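Beta-phosphoglucomutase (Bacteroides vulgatus, PDB 3DV9) probably interconverts beta-glucose 1-phosphate and glucose 6-phosphate as a magnesium-dependent phosphomutase of the haloacid dehalogenase superfamily. Local coordinates at residues E65-G69 and A70-N74; N167-P170 and Y171-L175; M230-F233 and N234-W237. All blocks are in the same frame, centred on the assembly; numbering follows the deposited sequence.

Contact 1. Residues E65-G69 and A70-N74. With MG (magnesium ion), chain B.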
# COMPACT_ATOMS: atom_id res chain seq x y z
N GLU A 65 -3.29 0.42 -9.03
CA GLU A 65 -2.62 1.06 -7.89
C GLU A 65 -1.57 0.13 -7.26
O GLU A 65 -1.87 -1.00 -6.91
CB GLU A 65 -3.65 1.48 -6.83
CG GLU A 65 -2.98 2.15 -5.63
CD GLU A 65 -3.99 2.75 -4.66
OE1 GLU A 65 -5.19 2.90 -5.01
OE2 GLU A 65 -3.55 3.03 -3.55
N GLY A 66 -0.34 0.62 -7.12
CA GLY A 66 0.77 -0.18 -6.62
C GLY A 66 1.68 -0.81 -7.64
O GLY A 66 2.82 -1.19 -7.32
N ARG A 67 1.20 -0.97 -8.86
CA ARG A 67 1.94 -1.67 -9.92
C ARG A 67 3.07 -0.74 -10.40
O ARG A 67 2.88 0.47 -10.44
CB ARG A 67 0.95 -1.94 -11.05
CG ARG A 67 1.32 -3.04 -11.99
CD ARG A 67 0.26 -3.17 -13.06
NE ARG A 67 -0.76 -4.19 -12.78
CZ ARG A 67 -0.50 -5.49 -12.58
NH1 ARG A 67 0.75 -5.93 -12.59
NH2 ARG A 67 -1.49 -6.33 -12.35
N THR A 68 4.22 -1.29 -10.79
CA THR A 68 5.24 -0.43 -11.39
C THR A 68 4.69 0.25 -12.65
O THR A 68 3.89 -0.34 -13.40
CB THR A 68 6.53 -1.20 -11.77
OG1 THR A 68 6.30 -1.95 -12.98
CG2 THR A 68 6.96 -2.11 -10.64
N GLY A 69 5.14 1.48 -12.88
CA GLY A 69 4.79 2.24 -14.08
C GLY A 69 4.99 1.41 -15.34
O GLY A 69 4.11 1.40 -16.20
N ALA A 70 6.13 0.70 -15.44
CA ALA A 70 6.44 -0.09 -16.64
C ALA A 70 5.42 -1.20 -16.89
O ALA A 70 4.99 -1.43 -18.02
CB ALA A 70 7.90 -0.68 -16.57
N SER A 71 5.03 -1.89 -15.81
CA SER A 71 4.11 -3.01 -15.93
C SER A 71 2.73 -2.48 -16.35
O SER A 71 2.11 -3.04 -17.27
CB SER A 71 4.08 -3.83 -14.64
OG SER A 71 3.09 -4.84 -14.69
N THR A 72 2.30 -1.38 -15.75
CA THR A 72 1.06 -0.69 -16.14
C THR A 72 1.06 -0.25 -17.62
O THR A 72 0.09 -0.47 -18.36
CB THR A 72 0.73 0.53 -15.24
OG1 THR A 72 0.51 0.10 -13.89
CG2 THR A 72 -0.54 1.25 -15.73
N ILE A 73 2.15 0.40 -18.04
CA ILE A 73 2.29 0.82 -19.44
C ILE A 73 2.27 -0.40 -20.35
O ILE A 73 1.59 -0.40 -21.39
CB ILE A 73 3.60 1.65 -19.65
CG1 ILE A 73 3.54 2.95 -18.85
CG2 ILE A 73 3.84 1.96 -21.15
CD1 ILE A 73 4.94 3.57 -18.57
N ASN A 74 2.99 -1.45 -19.96
CA ASN A 74 3.07 -2.65 -20.81
C ASN A 74 1.75 -3.42 -20.93
O ASN A 74 1.45 -3.96 -22.01
CB ASN A 74 4.20 -3.58 -20.37
CG ASN A 74 5.55 -3.10 -20.83
OD1 ASN A 74 5.63 -2.24 -21.71
ND2 ASN A 74 6.61 -3.64 -20.23
MG MG B . -2.16 2.46 -2.12
O HOH W 1 -1.77 0.15 -2.62
O HOH W 2 -0.48 2.32 -3.37
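The backbone turns at Thr-68 from an irregular stretch into helix 69-81, whose first turn closes with Thr-72 N to Thr-68 O at 3.0 Å, almost straight at 176°, and Ile-73 N to Gly-69 O at 2.9 Å. Thr-68 is the N-cap. Its OG1, held between the backbone N and the carbonyl carbon (chi1 76°), takes the N-H of Ser-71 at 3.1 Å and also lies against Ser-71 CB. Arg-67 reaches over the same turn: its CD comes within 3.4 Å of Thr-72 OG1, the two side chains crossing, and the chain then bends at chi3, which brings NH1 to Ser-71 OG at 3.3 Å. That bond is weak, with an N-H...O angle of 135°; NE has a firmer partner in His-64 ND1. Ile-73 sets CG1 and CD1 against Gly-69 O. Glu-65, extended with CG anti to the backbone N, carries OE2 to the magnesium ion at 2.1 Å, where Asp-29, Asp-31, Asn-190 and two waters also bind. Gly-66 has a positive phi, at which a CB would run into the carbonyl O of Glu-65, so glycine suits this place. Thr-68 OG1 thus takes up an N-H that a helix start would otherwise leave without a backbone acceptor, and probably helps fix where the helix begins, three positions after the magnesium ligand.

Contact 2. Residues N167-P170 and Y171-L175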
# COMPACT_ATOMS: atom_id res chain seq x y z
N ASN A 167 3.58 -8.43 -6.68
CA ASN A 167 4.67 -9.30 -6.20
C ASN A 167 4.85 -9.01 -4.69
O ASN A 167 4.74 -7.82 -4.29
CB ASN A 167 5.95 -9.00 -6.97
CG ASN A 167 7.05 -10.07 -6.76
OD1 ASN A 167 7.52 -10.28 -5.64
ND2 ASN A 167 7.49 -10.71 -7.88
N PRO A 168 5.06 -10.06 -3.86
CA PRO A 168 5.27 -9.83 -2.42
C PRO A 168 6.59 -9.13 -2.09
O PRO A 168 6.75 -8.72 -0.96
CB PRO A 168 5.28 -11.24 -1.82
CG PRO A 168 5.65 -12.11 -2.92
CD PRO A 168 5.01 -11.51 -4.15
N GLU A 169 7.49 -8.98 -3.08
CA GLU A 169 8.84 -8.39 -2.86
C GLU A 169 8.91 -7.14 -1.96
O GLU A 169 9.71 -7.13 -1.04
CB GLU A 169 9.62 -8.18 -4.19
CG GLU A 169 11.08 -7.73 -4.02
CD GLU A 169 11.96 -8.80 -3.37
OE1 GLU A 169 11.50 -9.95 -3.19
OE2 GLU A 169 13.10 -8.47 -2.99
N PRO A 170 8.10 -6.11 -2.22
CA PRO A 170 8.17 -4.90 -1.37
C PRO A 170 7.98 -5.23 0.14
O PRO A 170 8.68 -4.66 1.02
CB PRO A 170 7.01 -4.02 -1.90
CG PRO A 170 6.78 -4.47 -3.25
CD PRO A 170 7.10 -5.94 -3.31
N TYR A 171 6.99 -6.07 0.44
CA TYR A 171 6.71 -6.44 1.83
C TYR A 171 7.77 -7.38 2.40
O TYR A 171 8.17 -7.24 3.55
CB TYR A 171 5.28 -7.00 1.98
CG TYR A 171 4.30 -5.88 1.83
CD1 TYR A 171 4.27 -4.84 2.76
CD2 TYR A 171 3.43 -5.82 0.74
CE1 TYR A 171 3.40 -3.75 2.61
CE2 TYR A 171 2.50 -4.71 0.60
CZ TYR A 171 2.53 -3.71 1.53
OH TYR A 171 1.71 -2.63 1.43
N LEU A 172 8.23 -8.33 1.61
CA LEU A 172 9.34 -9.18 2.05
C LEU A 172 10.58 -8.35 2.37
O LEU A 172 11.33 -8.65 3.34
CB LEU A 172 9.65 -10.23 0.97
CG LEU A 172 8.55 -11.29 0.71
CD1 LEU A 172 8.83 -12.09 -0.57
CD2 LEU A 172 8.29 -12.17 1.93
N MSE A 173 10.82 -7.32 1.54
CA MSE A 173 12.00 -6.44 1.73
C MSE A 173 11.81 -5.64 3.02
O MSE A 173 12.78 -5.42 3.78
CB MSE A 173 12.21 -5.51 0.55
CG MSE A 173 13.38 -4.50 0.71
SE MSE A 173 15.07 -5.47 0.83
CE MSE A 173 15.18 -5.92 -1.09
N ALA A 174 10.57 -5.22 3.26
CA ALA A 174 10.24 -4.55 4.53
C ALA A 174 10.57 -5.44 5.73
O ALA A 174 11.21 -4.97 6.66
CB ALA A 174 8.77 -4.10 4.59
N LEU A 175 10.12 -6.69 5.73
CA LEU A 175 10.44 -7.61 6.86
C LEU A 175 11.96 -7.78 7.02
O LEU A 175 12.50 -7.74 8.14
CB LEU A 175 9.75 -8.97 6.71
CG LEU A 175 8.20 -9.02 6.59
CD1 LEU A 175 7.80 -10.48 6.33
CD2 LEU A 175 7.63 -8.54 7.92
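Pro-168 meets Leu-172 one turn on, just after Asn-167, whose OD1 caps the turn into helix 169-178 by accepting from Glu-169 N at 2.9 Å, in the carbonyl plane and on a lone pair. Pro-168 O receives Leu-172 N at 3.0 Å with an N-H...O angle of 172°. The ring of Pro-168 and the side chain of Leu-172 lie side by side and point the same way, Pro-168 CB meeting Leu-172 CD1 at 3.9 Å, while Leu-172 CG lies against Pro-168 O. Glu-169 O accepts from N of Met-173, a selenomethionine, at 2.8 Å. The Glu-169 side chain, bent at chi2 (66°), folds back so that Glu-169 OE2 approaches Met-173 CE at 3.8 Å, the two chains crossing. In the Rossmann-like core of the haloacid dehalogenase fold this helix packs on the parallel sheet, where Ala-174 touches Met-128 and Val-130 of strand 126-130 as well as Leu-27 of strand 25-29. Pro-170, lacking an N-H, suits the first turn, and Pro-170 O accepts from Ala-174 N at 3.0 Å. Next to it, Tyr-171 sets CB against Pro-170 C and Pro-168 O; with CG anti to the carbonyl carbon (chi1 -72°), the buried ring is directed toward the sheet, touching Leu-27, Asp-29 and Val-187, and OH is hydrogen-bonded to Glu-189 OE2.

Contact 3. Residues M230-F233 and N234-W237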
# COMPACT_ATOMS: atom_id res chain seq x y z
N MSE A 230 -9.66 5.31 6.98
CA MSE A 230 -8.54 5.39 7.93
C MSE A 230 -9.03 5.84 9.32
O MSE A 230 -8.53 5.38 10.34
CB MSE A 230 -7.39 6.26 7.39
CG MSE A 230 -6.52 5.58 6.37
SE MSE A 230 -5.63 4.00 7.03
CE MSE A 230 -4.19 4.77 8.02
N PRO A 231 -10.01 6.77 9.40
CA PRO A 231 -10.55 6.99 10.76
C PRO A 231 -11.13 5.73 11.44
O PRO A 231 -10.96 5.55 12.66
CB PRO A 231 -11.66 8.03 10.51
CG PRO A 231 -11.09 8.86 9.31
CD PRO A 231 -10.54 7.76 8.42
N ASP A 232 -11.77 4.85 10.67
CA ASP A 232 -12.32 3.57 11.15
C ASP A 232 -11.17 2.71 11.70
O ASP A 232 -11.23 2.17 12.82
CB ASP A 232 -13.08 2.87 9.98
CG ASP A 232 -13.95 1.67 10.42
OD1 ASP A 232 -14.36 1.65 11.60
OD2 ASP A 232 -14.28 0.75 9.58
N PHE A 233 -10.10 2.61 10.91
CA PHE A 233 -8.91 1.84 11.32
C PHE A 233 -8.32 2.41 12.63
O PHE A 233 -8.11 1.69 13.61
CB PHE A 233 -7.89 1.83 10.18
CG PHE A 233 -6.60 1.18 10.56
CD1 PHE A 233 -6.58 -0.13 11.00
CD2 PHE A 233 -5.43 1.93 10.56
CE1 PHE A 233 -5.36 -0.76 11.38
CE2 PHE A 233 -4.20 1.33 10.93
CZ PHE A 233 -4.17 -0.01 11.37
N ASN A 234 -8.16 3.73 12.66
CA ASN A 234 -7.61 4.41 13.82
C ASN A 234 -8.49 4.10 15.04
O ASN A 234 -7.97 3.78 16.13
CB ASN A 234 -7.55 5.91 13.57
CG ASN A 234 -7.09 6.66 14.80
OD1 ASN A 234 -6.16 6.22 15.48
ND2 ASN A 234 -7.78 7.76 15.13
N LYS A 235 -9.81 4.23 14.89
CA LYS A 235 -10.72 4.05 16.03
C LYS A 235 -10.63 2.63 16.63
O LYS A 235 -10.81 2.42 17.84
CB LYS A 235 -12.14 4.29 15.58
CG LYS A 235 -13.18 4.16 16.65
CD LYS A 235 -14.53 4.66 16.15
CE LYS A 235 -15.01 3.91 14.91
NZ LYS A 235 -16.26 4.51 14.33
N ASN A 236 -10.37 1.69 15.75
CA ASN A 236 -10.30 0.28 16.10
C ASN A 236 -8.92 -0.21 16.53
O ASN A 236 -8.76 -1.38 16.91
CB ASN A 236 -10.81 -0.53 14.92
CG ASN A 236 -12.31 -0.55 14.87
OD1 ASN A 236 -12.95 -1.33 15.58
ND2 ASN A 236 -12.89 0.32 14.05
N TRP A 237 -7.93 0.68 16.49
CA TRP A 237 -6.54 0.24 16.75
C TRP A 237 -6.38 -0.44 18.15
O TRP A 237 -5.81 -1.53 18.29
CB TRP A 237 -5.55 1.43 16.61
CG TRP A 237 -4.22 0.90 16.97
CD1 TRP A 237 -3.53 1.13 18.10
CD2 TRP A 237 -3.47 -0.08 16.22
NE1 TRP A 237 -2.36 0.38 18.10
CE2 TRP A 237 -2.31 -0.37 16.95
CE3 TRP A 237 -3.69 -0.73 14.99
CZ2 TRP A 237 -1.34 -1.30 16.50
CZ3 TRP A 237 -2.73 -1.65 14.53
CH2 TRP A 237 -1.57 -1.92 15.29
O HOH W 3 -15.75 0.61 13.50
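This is a local contact within the first turns of helix 230-244, which directly follows strand 225-227 at one edge of the parallel sheet. Phe-233 and Trp-237, one turn apart, lie side by side and point the same way; Phe-233 CZ meets Trp-237 CE3 at 3.7 Å, with the ring planes inclined at 72°. Both reach the sheet, Phe-233 on Ile-188 and Trp-237 on Leu-186. An alanine in place of Phe-233 would probably open a gap beside Ile-188 and leave Trp-237 CE3 without its aromatic neighbour. On another side of the helix, Asp-232 O is gripped twice by Asn-236, from opposite faces of its carbonyl plane: by ND2 at 2.8 Å and by the backbone N at 3.1 Å. In the Asp-232 conformer given, one of two, a water bridges Asp-232 OD1 (2.6 Å) and Asn-236 ND2 (2.9 Å), Asp-232 OD2 accepts from His-228 N, and Lys-235 NZ stays 4.4 Å from Asp-232 OD1, beyond a salt bridge. Asn-234 OD1 is hydrogen-bonded to Lys-119 NZ of helix 113-122. Aromatic residues on the sheet-facing side and polar ones around the water are the pattern of an amphipathic helix flanking the Rossmann-like sheet of this superfamily.

In the fold
The three contacts are helix starts, in series along the chain, set at different distances from the magnesium site. Contact 1 supplies a metal ligand itself, Glu-65, from the loop between helices 58-63 and 69-81, probably in the helical cap as in related phosphomutases. From a helix packed on the sheet, contact 2 brings the Tyr-171 side chain to about 7 Å from the ion. In contact 3 the Met-230 side chain stays about 10 Å from it and touches Val-33 of the probable DxDx(T/V) motif that holds Asp-29 and Asp-31. Centres of contacts 1 and 3 are about 30 Å apart, on opposite sides of the chain's centre. None touches another: nearest atoms are about 7 Å apart between contacts 1 and 2.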